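Local coordinates for protein glycerol kinase, putative (Plasmodium falciparum, PDB 2W40) that probably phosphorylates glycerol to sn-glycerol 3-phosphate at the expense of ATP, as a member of the FGGY family of carbohydrate kinases, at residues 266-271 / 422-427; 309-314 / 389-394; 295-300 / 449-454. All coordinates share one frame; numbering follows the deposited sequence.

Contact 1 (266-271 / 422-427); sequences CTYGTG and PFMQFN
The Y268 ring takes the sulfur of M424 over one face and the amide oxygen of N427 at its edge, while the F423 ring carries the amide nitrogen of N427 over the centre of one face. The sulfur makes a Met-aromatic contact: M424 SD sits 4.5 Å from the Y268 ring centroid, displaced toward the rim. Bends at chi2 and chi3 fold the methionine round to the tyrosine, and its methyl CE comes 4.1 Å from Y268 CE2. Beside this, Y268 CE1 meets F423 CE2 at 3.7 Å; the two rings lie obliquely, their planes 81° apart. With CG anti to the backbone N (chi1 180°), F423 carries its ring out from the helix toward Y268.

N427 ties the group together. Its OD1 accepts from Y268 OH at 2.8 Å, but the hydroxyl approaches from well above the amide plane, 61° out of it. N427 ND2 donates a nearly straight bond to F423 O, 2.9 Å away and one turn back in the helix. That oxygen also accepts the helical N-H of N427; the ND2 bond is what turns OD1 toward the tyrosine. The buried hydroxyl thus has an acceptor in an otherwise largely apolar setting.

Y268 closes strand 264-268, in the interior of the seven-stranded sheet of the C-terminal ATPase-like half, and G269 to G271 turn away into a loop holding T270, which contacts ADP when the nucleotide is present; G416, another residue that binds ADP, has its nearest atoms about 6 Å from those of the Y268 side chain. Helix 421-431 packs over the sheet through this tyrosine, with C413 of neighbouring strand 411-414 touching both Y268 and M424, and L392 of helix 377-403 against both Y268 and N427.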
ATOM      1  N   CYS C 266     -22.749  15.385  -9.403  1.00  9.76           N
ATOM      2  CA  CYS C 266     -21.592  14.521  -9.252  1.00  8.74           C
ATOM      3  C   CYS C 266     -22.056  13.099  -8.996  1.00  9.89           C
ATOM      4  O   CYS C 266     -22.836  12.860  -8.079  1.00 11.70           O
ATOM      5  CB  CYS C 266     -20.714  15.036  -8.151  1.00 11.38           C
ATOM      6  SG  CYS C 266     -19.191  14.106  -8.015  1.00 15.01           S
ATOM      7  N   THR C 267     -21.637  12.156  -9.859  1.00  8.69           N
ATOM      8  CA  THR C 267     -21.920  10.772  -9.730  1.00  9.24           C
ATOM      9  C   THR C 267     -20.706  10.033  -9.206  1.00 10.57           C
ATOM     10  O   THR C 267     -19.608  10.196  -9.750  1.00 13.03           O
ATOM     11  CB  THR C 267     -22.364  10.155 -11.117  1.00 10.86           C
ATOM     12  OG1 THR C 267     -23.548  10.844 -11.655  1.00 13.43           O
ATOM     13  CG2 THR C 267     -22.660   8.682 -10.986  1.00 13.10           C
ATOM     14  N   TYR C 268     -20.941   9.196  -8.186  1.00  9.99           N
ATOM     15  CA  TYR C 268     -19.964   8.364  -7.580  1.00  8.86           C
ATOM     16  C   TYR C 268     -20.257   6.926  -8.026  1.00 11.52           C
ATOM     17  O   TYR C 268     -21.288   6.315  -7.681  1.00 12.07           O
ATOM     18  CB  TYR C 268     -20.025   8.428  -6.031  1.00 11.08           C
ATOM     19  CG  TYR C 268     -19.690   9.798  -5.463  1.00  9.15           C
ATOM     20  CD1 TYR C 268     -18.494  10.050  -4.866  1.00 10.79           C
ATOM     21  CD2 TYR C 268     -20.622  10.799  -5.388  1.00 12.68           C
ATOM     22  CE1 TYR C 268     -18.193  11.250  -4.322  1.00 11.82           C
ATOM     23  CE2 TYR C 268     -20.274  12.085  -4.836  1.00 12.83           C
ATOM     24  CZ  TYR C 268     -19.107  12.278  -4.283  1.00 12.41           C
ATOM     25  OH  TYR C 268     -18.863  13.537  -3.694  1.00 14.07           O
ATOM     26  N   GLY C 269     -19.324   6.369  -8.753  1.00 10.22           N
ATOM     27  CA  GLY C 269     -19.425   5.041  -9.302  1.00 10.51           C
ATOM     28  C   GLY C 269     -18.024   4.410  -9.431  1.00 10.17           C
ATOM     29  O   GLY C 269     -17.158   4.658  -8.618  1.00 10.72           O
ATOM     30  N   THR C 270     -17.823   3.611 -10.486  1.00  9.05           N
ATOM     31  CA  THR C 270     -16.458   3.150 -10.815  1.00  8.60           C
ATOM     32  C   THR C 270     -15.454   4.293 -10.845  1.00  8.72           C
ATOM     33  O   THR C 270     -14.341   4.167 -10.273  1.00  9.53           O
ATOM     34  CB  THR C 270     -16.512   2.422 -12.167  1.00  6.83           C
ATOM     35  OG1 THR C 270     -17.427   1.300 -12.122  1.00 10.18           O
ATOM     36  CG2 THR C 270     -15.203   1.910 -12.610  1.00  9.13           C
ATOM     37  N   GLY C 271     -15.803   5.376 -11.495  1.00  6.96           N
ATOM     38  CA  GLY C 271     -15.124   6.683 -11.328  1.00  8.44           C
ATOM     39  C   GLY C 271     -16.063   7.679 -10.679  1.00  7.57           C
ATOM     40  O   GLY C 271     -17.194   7.357 -10.360  1.00  9.02           O
ATOM     41  N   PRO C 422     -20.447   9.133   6.686  1.00 15.31           N
ATOM     42  CA  PRO C 422     -19.127   9.750   6.931  1.00 14.83           C
ATOM     43  C   PRO C 422     -18.346  10.090   5.679  1.00 12.68           C
ATOM     44  O   PRO C 422     -17.681  11.095   5.632  1.00 11.29           O
ATOM     45  CB  PRO C 422     -18.367   8.742   7.777  1.00 15.26           C
ATOM     46  CG  PRO C 422     -19.153   7.508   7.699  1.00 16.95           C
ATOM     47  CD  PRO C 422     -20.591   7.818   7.370  1.00 16.13           C
ATOM     48  N   PHE C 423     -18.496   9.292   4.660  1.00 11.13           N
ATOM     49  CA  PHE C 423     -17.860   9.663   3.375  1.00 11.32           C
ATOM     50  C   PHE C 423     -18.420  10.937   2.789  1.00 11.36           C
ATOM     51  O   PHE C 423     -17.650  11.895   2.445  1.00 11.00           O
ATOM     52  CB  PHE C 423     -18.066   8.497   2.372  1.00 11.53           C
ATOM     53  CG  PHE C 423     -17.473   8.745   1.023  1.00  9.93           C
ATOM     54  CD1 PHE C 423     -16.116   8.922   0.831  1.00 11.74           C
ATOM     55  CD2 PHE C 423     -18.302   8.868  -0.088  1.00 11.58           C
ATOM     56  CE1 PHE C 423     -15.547   9.158  -0.477  1.00 10.36           C
ATOM     57  CE2 PHE C 423     -17.740   9.127  -1.344  1.00 10.71           C
ATOM     58  CZ  PHE C 423     -16.366   9.226  -1.547  1.00 13.22           C
ATOM     59  N   MET C 424     -19.756  11.040   2.703  1.00 11.35           N
ATOM     60  CA  MET C 424     -20.363  12.251   2.146  1.00 10.46           C
ATOM     61  C   MET C 424     -20.047  13.475   3.019  1.00  9.50           C
ATOM     62  O   MET C 424     -19.829  14.597   2.516  1.00 10.53           O
ATOM     63  CB  MET C 424     -21.850  12.007   1.989  1.00 12.04           C
ATOM     64  CG  MET C 424     -22.232  11.029   0.880  1.00 12.42           C
ATOM     65  SD  MET C 424     -21.207  11.279  -0.710  1.00 17.75           S
ATOM     66  CE  MET C 424     -22.007  12.704  -1.158  1.00 14.22           C
ATOM     67  N   GLN C 425     -19.985  13.290   4.349  1.00  9.08           N
ATOM     68  CA  GLN C 425     -19.648  14.408   5.235  1.00  9.65           C
ATOM     69  C   GLN C 425     -18.203  14.900   4.955  1.00 11.30           C
ATOM     70  O   GLN C 425     -17.959  16.072   4.866  1.00 11.13           O
ATOM     71  CB  GLN C 425     -19.843  14.002   6.684  1.00  9.94           C
ATOM     72  CG  GLN C 425     -19.620  15.203   7.612  1.00 10.58           C
ATOM     73  CD  GLN C 425     -20.605  16.357   7.374  1.00 12.51           C
ATOM     74  OE1 GLN C 425     -21.794  16.175   7.591  1.00 16.63           O
ATOM     75  NE2 GLN C 425     -20.117  17.480   6.988  1.00 13.93           N
ATOM     76  N   PHE C 426     -17.298  13.938   4.777  1.00  9.70           N
ATOM     77  CA  PHE C 426     -15.888  14.273   4.455  1.00  9.74           C
ATOM     78  C   PHE C 426     -15.805  15.005   3.114  1.00 10.09           C
ATOM     79  O   PHE C 426     -15.072  15.971   2.988  1.00 10.85           O
ATOM     80  CB  PHE C 426     -15.026  13.028   4.433  1.00  9.93           C
ATOM     81  CG  PHE C 426     -13.590  13.315   4.322  1.00 10.42           C
ATOM     82  CD1 PHE C 426     -12.841  13.678   5.416  1.00 11.08           C
ATOM     83  CD2 PHE C 426     -12.918  13.277   3.108  1.00  9.96           C
ATOM     84  CE1 PHE C 426     -11.521  13.945   5.339  1.00 12.92           C
ATOM     85  CE2 PHE C 426     -11.576  13.583   3.051  1.00 12.39           C
ATOM     86  CZ  PHE C 426     -10.892  13.892   4.161  1.00 12.44           C
ATOM     87  N   ASN C 427     -16.562  14.532   2.121  1.00 10.48           N
ATOM     88  CA  ASN C 427     -16.608  15.246   0.830  1.00  9.57           C
ATOM     89  C   ASN C 427     -17.084  16.676   0.992  1.00  9.56           C
ATOM     90  O   ASN C 427     -16.494  17.629   0.524  1.00 10.14           O
ATOM     91  CB  ASN C 427     -17.532  14.503  -0.193  1.00 10.47           C
ATOM     92  CG  ASN C 427     -16.816  13.372  -0.920  1.00 11.32           C
ATOM     93  OD1 ASN C 427     -16.515  13.504  -2.114  1.00 16.48           O
ATOM     94  ND2 ASN C 427     -16.525  12.279  -0.219  1.00 12.63           N
TER

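Contact 2 (309-314 / 389-394); sequences GSIGTA and AFQLNE
I311 holds CG1 anti to its carbonyl carbon (chi1 -64°) and then runs straight on at chi2 (173°), which carries CD1 against Q391 CB and the backbone N of L392. From the other side, Q391 turns CG anti to its own carbonyl carbon (chi1 -77°) and extends, bringing its carboxamide obliquely across to I311 CG2. I311 CD1 comes 3.6 Å from Q391 CB and equally near L392 N, with L392 CB a little further off. I311 CG2 faces the amide end, 3.6 Å from Q391 OE1.

The two segments share no direct hydrogen bond; a water joins them. It accepts from T313 N at 2.9 Å and donates to Q391 OE1 at 2.8 Å. T313 also packs on F373 of the second subunit, and A314 just beyond it occupies the N-cap position of the helix that begins at the ADP-binding G315.

Q391 NE2 is bonded to G387 O, one turn back, so the carboxamide is held at both ends and its rotation is settled: oxygen to the water, nitrogen to its own helix. T313 O is left buried without a partner in the model. Helix 377-403 is therefore joined to the end of strand 304-311, in the C-terminal ATPase-like sheet, by apolar packing plus one water bridge.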
ATOM      1  N   GLY C 309     -15.477  17.285 -14.946  1.00  7.52           N
ATOM      2  CA  GLY C 309     -14.345  16.827 -14.163  1.00  8.45           C
ATOM      3  C   GLY C 309     -14.458  15.368 -13.925  1.00  9.38           C
ATOM      4  O   GLY C 309     -15.424  14.898 -13.358  1.00 11.18           O
ATOM      5  N   SER C 310     -13.463  14.629 -14.435  1.00  8.86           N
ATOM      6  CA  SER C 310     -13.458  13.163 -14.410  1.00  8.71           C
ATOM      7  C   SER C 310     -12.380  12.632 -13.474  1.00  8.34           C
ATOM      8  O   SER C 310     -11.281  13.107 -13.507  1.00  9.30           O
ATOM      9  CB  SER C 310     -13.189  12.624 -15.838  1.00  8.88           C
ATOM     10  OG  SER C 310     -13.902  13.320 -16.892  1.00 13.67           O
ATOM     11  N   ILE C 311     -12.733  11.640 -12.652  1.00  8.52           N
ATOM     12  CA  ILE C 311     -11.832  10.973 -11.701  1.00  9.11           C
ATOM     13  C   ILE C 311     -11.891   9.463 -12.002  1.00  8.15           C
ATOM     14  O   ILE C 311     -13.002   8.845 -11.963  1.00 10.52           O
ATOM     15  CB  ILE C 311     -12.234  11.183 -10.221  1.00  9.34           C
ATOM     16  CG1 ILE C 311     -12.109  12.682  -9.865  1.00 11.70           C
ATOM     17  CG2 ILE C 311     -11.453  10.294  -9.283  1.00  8.21           C
ATOM     18  CD1 ILE C 311     -12.640  13.037  -8.503  1.00 11.48           C
ATOM     19  N   GLY C 312     -10.730   8.870 -12.236  1.00  9.17           N
ATOM     20  CA  GLY C 312     -10.747   7.512 -12.684  1.00 10.17           C
ATOM     21  C   GLY C 312     -10.793   6.479 -11.567  1.00 11.28           C
ATOM     22  O   GLY C 312     -11.400   5.427 -11.703  1.00 10.80           O
ATOM     23  N   THR C 313     -10.102   6.760 -10.449  1.00 12.19           N
ATOM     24  CA  THR C 313     -10.073   5.781  -9.342  1.00 12.27           C
ATOM     25  C   THR C 313     -11.090   6.169  -8.281  1.00 13.41           C
ATOM     26  O   THR C 313     -10.864   7.173  -7.590  1.00 14.66           O
ATOM     27  CB  THR C 313      -8.683   5.646  -8.690  1.00 11.83           C
ATOM     28  OG1 THR C 313      -7.746   5.255  -9.693  1.00 13.69           O
ATOM     29  CG2 THR C 313      -8.751   4.595  -7.521  1.00 13.60           C
ATOM     30  N   ALA C 314     -12.192   5.404  -8.154  1.00 12.60           N
ATOM     31  CA  ALA C 314     -13.219   5.592  -7.088  1.00 13.18           C
ATOM     32  C   ALA C 314     -13.688   4.200  -6.716  1.00 13.02           C
ATOM     33  O   ALA C 314     -12.916   3.486  -6.042  1.00 12.74           O
ATOM     34  CB  ALA C 314     -14.374   6.509  -7.585  1.00 12.52           C
ATOM     35  N   ALA C 389     -12.351  12.461  -2.349  1.00  8.23           N
ATOM     36  CA  ALA C 389     -12.715  13.814  -1.942  1.00  8.45           C
ATOM     37  C   ALA C 389     -11.721  14.865  -2.290  1.00  6.94           C
ATOM     38  O   ALA C 389     -12.078  15.895  -2.874  1.00  9.20           O
ATOM     39  CB  ALA C 389     -13.104  13.842  -0.444  1.00  8.21           C
ATOM     40  N   PHE C 390     -10.432  14.568  -2.003  1.00  5.81           N
ATOM     41  CA  PHE C 390      -9.397  15.527  -2.398  1.00  6.97           C
ATOM     42  C   PHE C 390      -9.332  15.813  -3.896  1.00  7.33           C
ATOM     43  O   PHE C 390      -9.105  16.954  -4.300  1.00  8.20           O
ATOM     44  CB  PHE C 390      -8.044  15.035  -1.889  1.00  8.29           C
ATOM     45  CG  PHE C 390      -7.858  15.173  -0.395  1.00  8.46           C
ATOM     46  CD1 PHE C 390      -7.936  16.427   0.264  1.00 10.44           C
ATOM     47  CD2 PHE C 390      -7.622  14.039   0.378  1.00 10.04           C
ATOM     48  CE1 PHE C 390      -7.737  16.497   1.663  1.00  8.73           C
ATOM     49  CE2 PHE C 390      -7.427  14.135   1.735  1.00 11.27           C
ATOM     50  CZ  PHE C 390      -7.537  15.362   2.370  1.00  9.79           C
ATOM     51  N   GLN C 391      -9.511  14.765  -4.692  1.00  6.44           N
ATOM     52  CA  GLN C 391      -9.543  14.969  -6.137  1.00  7.00           C
ATOM     53  C   GLN C 391     -10.781  15.810  -6.580  1.00  7.49           C
ATOM     54  O   GLN C 391     -10.685  16.700  -7.461  1.00 10.37           O
ATOM     55  CB  GLN C 391      -9.543  13.585  -6.830  1.00  7.73           C
ATOM     56  CG  GLN C 391      -8.161  12.886  -6.859  1.00 12.04           C
ATOM     57  CD  GLN C 391      -8.289  11.566  -7.526  1.00  9.20           C
ATOM     58  OE1 GLN C 391      -8.073  11.459  -8.709  1.00 13.46           O
ATOM     59  NE2 GLN C 391      -8.720  10.534  -6.764  1.00 11.56           N
ATOM     60  N   LEU C 392     -11.924  15.510  -5.957  1.00  8.69           N
ATOM     61  CA  LEU C 392     -13.132  16.233  -6.271  1.00  8.95           C
ATOM     62  C   LEU C 392     -12.972  17.709  -5.942  1.00  8.29           C
ATOM     63  O   LEU C 392     -13.429  18.580  -6.666  1.00  9.66           O
ATOM     64  CB  LEU C 392     -14.296  15.558  -5.553  1.00  9.55           C
ATOM     65  CG  LEU C 392     -15.636  16.131  -6.015  1.00 10.23           C
ATOM     66  CD1 LEU C 392     -15.922  15.977  -7.541  1.00 10.04           C
ATOM     67  CD2 LEU C 392     -16.765  15.589  -5.132  1.00 12.42           C
ATOM     68  N   ASN C 393     -12.295  18.012  -4.830  1.00  8.67           N
ATOM     69  CA  ASN C 393     -12.053  19.396  -4.439  1.00  8.95           C
ATOM     70  C   ASN C 393     -11.255  20.166  -5.483  1.00  8.87           C
ATOM     71  O   ASN C 393     -11.553  21.313  -5.812  1.00 11.61           O
ATOM     72  CB  ASN C 393     -11.313  19.407  -3.127  1.00 10.29           C
ATOM     73  CG  ASN C 393     -11.052  20.812  -2.647  1.00 10.98           C
ATOM     74  OD1 ASN C 393     -11.960  21.661  -2.638  1.00 14.21           O
ATOM     75  ND2 ASN C 393      -9.807  21.059  -2.144  1.00 14.06           N
ATOM     76  N   GLU C 394     -10.252  19.477  -6.031  1.00 10.04           N
ATOM     77  CA  GLU C 394      -9.499  20.086  -7.138  1.00 11.30           C
ATOM     78  C   GLU C 394     -10.362  20.434  -8.389  1.00 10.51           C
ATOM     79  O   GLU C 394     -10.236  21.506  -9.007  1.00 10.33           O
ATOM     80  CB  GLU C 394      -8.281  19.229  -7.549  1.00 12.23           C
ATOM     81  CG  GLU C 394      -7.324  19.060  -6.418  1.00 12.00           C
ATOM     82  CD  GLU C 394      -5.963  18.471  -6.821  1.00 15.24           C
ATOM     83  OE1 GLU C 394      -5.688  18.248  -8.033  1.00 16.93           O
ATOM     84  OE2 GLU C 394      -5.124  18.242  -5.870  1.00 17.73           O
TER
HETATM   85  O   HOH W   1      -8.240   8.961  -9.906  1.00 22.45           O

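Contact 3 (295-300 / 449-454); sequences YKFNDN and AVLAGL. With EDO (1,2-ethanediol), chain B.
F297 reaches across to L451 and L454 from a CB aimed at helix 443-455, with CG anti to the carbonyl carbon (chi1 -77°). CB itself meets neither leucine. At CG the ring comes over L451 CD2, which then lies under every further atom: the methyl is 3.7 Å from the ring centroid and only 11° off the normal, a CH-pi contact centred on the face. CE1 is the nearest carbon to it, and F297 CZ at the tip is 3.8 Å from the same L451 CD2. On the other flank F297 CE2 meets L454 CD1 at 3.7 Å, this methyl lying at the ring edge, near its plane.

K296, its CB pointing away from the helix, has an extended chain. Its NZ binds both hydroxyls of an ethanediol, probably from the crystallisation liquor, at 3.0 Å from O1 and 3.1 Å from O2; O2 in turn donates to D299 OD1 at 2.7 Å.

The loop joins strands 290-295 and 304-311 at the margin of the C-terminal sheet. I254 of helix 248-255 touches F297 and L451 alike, C223 and F297 share a backbone hydrogen bond, and A449 touches strand 3-11, consistent with a place where the N- and C-terminal parts of the fold meet.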
ATOM      1  N   TYR C 295     -26.677  17.214 -23.454  1.00  9.90           N
ATOM      2  CA  TYR C 295     -27.733  16.454 -24.139  1.00  9.15           C
ATOM      3  C   TYR C 295     -28.197  17.289 -25.329  1.00 10.01           C
ATOM      4  O   TYR C 295     -28.011  18.504 -25.358  1.00  9.89           O
ATOM      5  CB  TYR C 295     -28.879  16.108 -23.149  1.00 11.03           C
ATOM      6  CG  TYR C 295     -29.378  17.300 -22.326  1.00 10.89           C
ATOM      7  CD1 TYR C 295     -30.228  18.257 -22.890  1.00 14.91           C
ATOM      8  CD2 TYR C 295     -28.903  17.540 -21.060  1.00 14.56           C
ATOM      9  CE1 TYR C 295     -30.576  19.371 -22.156  1.00 14.54           C
ATOM     10  CE2 TYR C 295     -29.307  18.657 -20.339  1.00 11.00           C
ATOM     11  CZ  TYR C 295     -30.150  19.549 -20.891  1.00 11.46           C
ATOM     12  OH  TYR C 295     -30.554  20.722 -20.154  1.00 15.41           O
ATOM     13  N   LYS C 296     -28.874  16.636 -26.259  1.00  9.20           N
ATOM     14  CA  LYS C 296     -29.598  17.235 -27.377  1.00  9.31           C
ATOM     15  C   LYS C 296     -30.697  16.253 -27.613  1.00  9.51           C
ATOM     16  O   LYS C 296     -30.510  15.276 -28.239  1.00  9.64           O
ATOM     17  CB  LYS C 296     -28.715  17.384 -28.642  1.00 10.06           C
ATOM     18  CG  LYS C 296     -29.416  17.983 -29.861  1.00  9.14           C
ATOM     19  CD  LYS C 296     -28.540  18.053 -31.056  1.00 10.47           C
ATOM     20  CE  LYS C 296     -29.356  18.196 -32.271  1.00 12.24           C
ATOM     21  NZ  LYS C 296     -28.607  18.481 -33.524  1.00 12.81           N
ATOM     22  N   PHE C 297     -31.893  16.567 -27.129  1.00 10.83           N
ATOM     23  CA  PHE C 297     -32.949  15.581 -27.229  1.00  9.95           C
ATOM     24  C   PHE C 297     -33.357  15.280 -28.702  1.00 10.05           C
ATOM     25  O   PHE C 297     -33.496  14.112 -29.071  1.00  9.82           O
ATOM     26  CB  PHE C 297     -34.232  16.037 -26.391  1.00 12.08           C
ATOM     27  CG  PHE C 297     -34.118  15.862 -24.908  1.00 14.04           C
ATOM     28  CD1 PHE C 297     -32.932  15.946 -24.238  1.00 14.36           C
ATOM     29  CD2 PHE C 297     -35.239  15.647 -24.141  1.00 19.44           C
ATOM     30  CE1 PHE C 297     -32.827  15.851 -22.877  1.00 17.11           C
ATOM     31  CE2 PHE C 297     -35.127  15.498 -22.756  1.00 18.92           C
ATOM     32  CZ  PHE C 297     -33.911  15.640 -22.126  1.00 18.29           C
ATOM     33  N   ASN C 298     -33.736  16.341 -29.420  1.00 11.45           N
ATOM     34  CA  ASN C 298     -34.272  16.292 -30.766  1.00 11.82           C
ATOM     35  C   ASN C 298     -33.366  16.965 -31.787  1.00 12.09           C
ATOM     36  O   ASN C 298     -32.555  17.843 -31.463  1.00 11.58           O
ATOM     37  CB  ASN C 298     -35.656  16.970 -30.806  1.00 11.72           C
ATOM     38  CG  ASN C 298     -36.676  16.263 -29.907  1.00 16.15           C
ATOM     39  OD1 ASN C 298     -36.723  15.007 -29.797  1.00 14.85           O
ATOM     40  ND2 ASN C 298     -37.493  17.069 -29.241  1.00 20.55           N
ATOM     41  N   ASP C 299     -33.526  16.504 -33.023  1.00 12.89           N
ATOM     42  CA  ASP C 299     -32.660  16.960 -34.129  1.00 14.59           C
ATOM     43  C   ASP C 299     -32.594  18.487 -34.322  1.00 16.70           C
ATOM     44  O   ASP C 299     -31.528  19.035 -34.591  1.00 17.98           O
ATOM     45  CB  ASP C 299     -33.118  16.294 -35.428  1.00 13.19           C
ATOM     46  CG  ASP C 299     -32.871  14.821 -35.405  1.00 18.73           C
ATOM     47  OD1 ASP C 299     -31.783  14.510 -34.870  1.00 18.39           O
ATOM     48  OD2 ASP C 299     -33.716  14.001 -35.887  1.00 19.90           O
ATOM     49  N   ASN C 300     -33.704  19.187 -34.070  1.00 16.54           N
ATOM     50  CA  ASN C 300     -33.746  20.623 -34.310  1.00 20.42           C
ATOM     51  C   ASN C 300     -33.344  21.421 -33.089  1.00 19.68           C
ATOM     52  O   ASN C 300     -33.349  22.658 -33.146  1.00 22.74           O
ATOM     53  CB  ASN C 300     -35.178  20.955 -34.705  1.00 22.34           C
ATOM     54  CG  ASN C 300     -35.549  20.443 -36.119  1.00 28.91           C
ATOM     55  OD1 ASN C 300     -34.667  20.247 -37.016  1.00 37.00           O
ATOM     56  ND2 ASN C 300     -36.886  20.270 -36.353  1.00 29.99           N
ATOM     57  N   ALA C 449     -34.364   6.045 -19.199  1.00 10.00           N
ATOM     58  CA  ALA C 449     -35.796   5.710 -19.252  1.00  9.87           C
ATOM     59  C   ALA C 449     -36.550   6.962 -19.597  1.00  9.73           C
ATOM     60  O   ALA C 449     -37.507   6.913 -20.325  1.00 10.90           O
ATOM     61  CB  ALA C 449     -36.194   5.149 -17.894  1.00 11.05           C
ATOM     62  N   VAL C 450     -36.102   8.109 -19.064  1.00 10.20           N
ATOM     63  CA  VAL C 450     -36.720   9.409 -19.400  1.00  9.58           C
ATOM     64  C   VAL C 450     -36.630   9.694 -20.921  1.00  9.92           C
ATOM     65  O   VAL C 450     -37.661  10.051 -21.566  1.00 11.68           O
ATOM     66  CB  VAL C 450     -36.197  10.614 -18.512  1.00 10.51           C
ATOM     67  CG1 VAL C 450     -36.639  12.011 -19.094  1.00 11.75           C
ATOM     68  CG2 VAL C 450     -36.600  10.380 -17.007  1.00 11.55           C
ATOM     69  N   LEU C 451     -35.429   9.551 -21.473  1.00  9.86           N
ATOM     70  CA  LEU C 451     -35.282   9.875 -22.857  1.00  9.43           C
ATOM     71  C   LEU C 451     -36.131   8.914 -23.727  1.00  9.10           C
ATOM     72  O   LEU C 451     -36.807   9.355 -24.647  1.00 10.67           O
ATOM     73  CB  LEU C 451     -33.778   9.833 -23.277  1.00  9.36           C
ATOM     74  CG  LEU C 451     -32.791  10.833 -22.730  1.00 12.57           C
ATOM     75  CD1 LEU C 451     -31.354  10.245 -23.011  1.00 12.89           C
ATOM     76  CD2 LEU C 451     -33.039  12.169 -23.321  1.00 13.58           C
ATOM     77  N   ALA C 452     -36.081   7.611 -23.445  1.00  9.05           N
ATOM     78  CA  ALA C 452     -36.772   6.617 -24.229  1.00  9.91           C
ATOM     79  C   ALA C 452     -38.321   6.890 -24.194  1.00  9.98           C
ATOM     80  O   ALA C 452     -39.016   6.916 -25.231  1.00 10.16           O
ATOM     81  CB  ALA C 452     -36.427   5.240 -23.743  1.00  9.90           C
ATOM     82  N   GLY C 453     -38.837   7.101 -22.978  1.00 10.21           N
ATOM     83  CA  GLY C 453     -40.232   7.444 -22.810  1.00 11.57           C
ATOM     84  C   GLY C 453     -40.694   8.682 -23.486  1.00 10.45           C
ATOM     85  O   GLY C 453     -41.781   8.755 -24.037  1.00 11.16           O
ATOM     86  N   LEU C 454     -39.914   9.718 -23.392  1.00 10.36           N
ATOM     87  CA  LEU C 454     -40.242  10.997 -24.051  1.00 10.72           C
ATOM     88  C   LEU C 454     -40.341  10.800 -25.564  1.00 11.67           C
ATOM     89  O   LEU C 454     -41.266  11.305 -26.195  1.00 12.33           O
ATOM     90  CB  LEU C 454     -39.246  12.038 -23.728  1.00 11.66           C
ATOM     91  CG  LEU C 454     -39.414  12.715 -22.331  1.00 12.36           C
ATOM     92  CD1 LEU C 454     -38.183  13.616 -22.014  1.00 15.92           C
ATOM     93  CD2 LEU C 454     -40.767  13.475 -22.072  1.00 14.54           C
TER
HETATM   94  C1  EDO B1502     -27.639  14.911 -33.610  1.00 14.88           C
HETATM   95  O1  EDO B1502     -26.807  16.115 -33.658  1.00 12.27           O
HETATM   96  C2  EDO B1502     -28.432  14.759 -34.902  1.00 15.17           C
HETATM   97  O2  EDO B1502     -29.430  15.779 -34.836  1.00 15.66           O

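Overall arrangement
Read from the N terminus, strand 264-268 opens contact 1, the hairpin loop at 295-300 opens contact 3, and the end of strand 304-311 opens contact 2. Helix 377-403 closes contact 2 first, so it nests within both of the others. Helix 421-431 then closes contact 1, and helix 443-455 closes contact 3, whose segments alternate with those of contact 1: these two cross. Contacts 1 and 2 adjoin, centres about 9 Å apart, and pack helices 421-431 and 377-403 on one sheet and on each other, A389 against F426. Contact 3 stands alone, its centre about 28 Å from that of contact 1, joining the sheet's outer hairpin to helix 443-455.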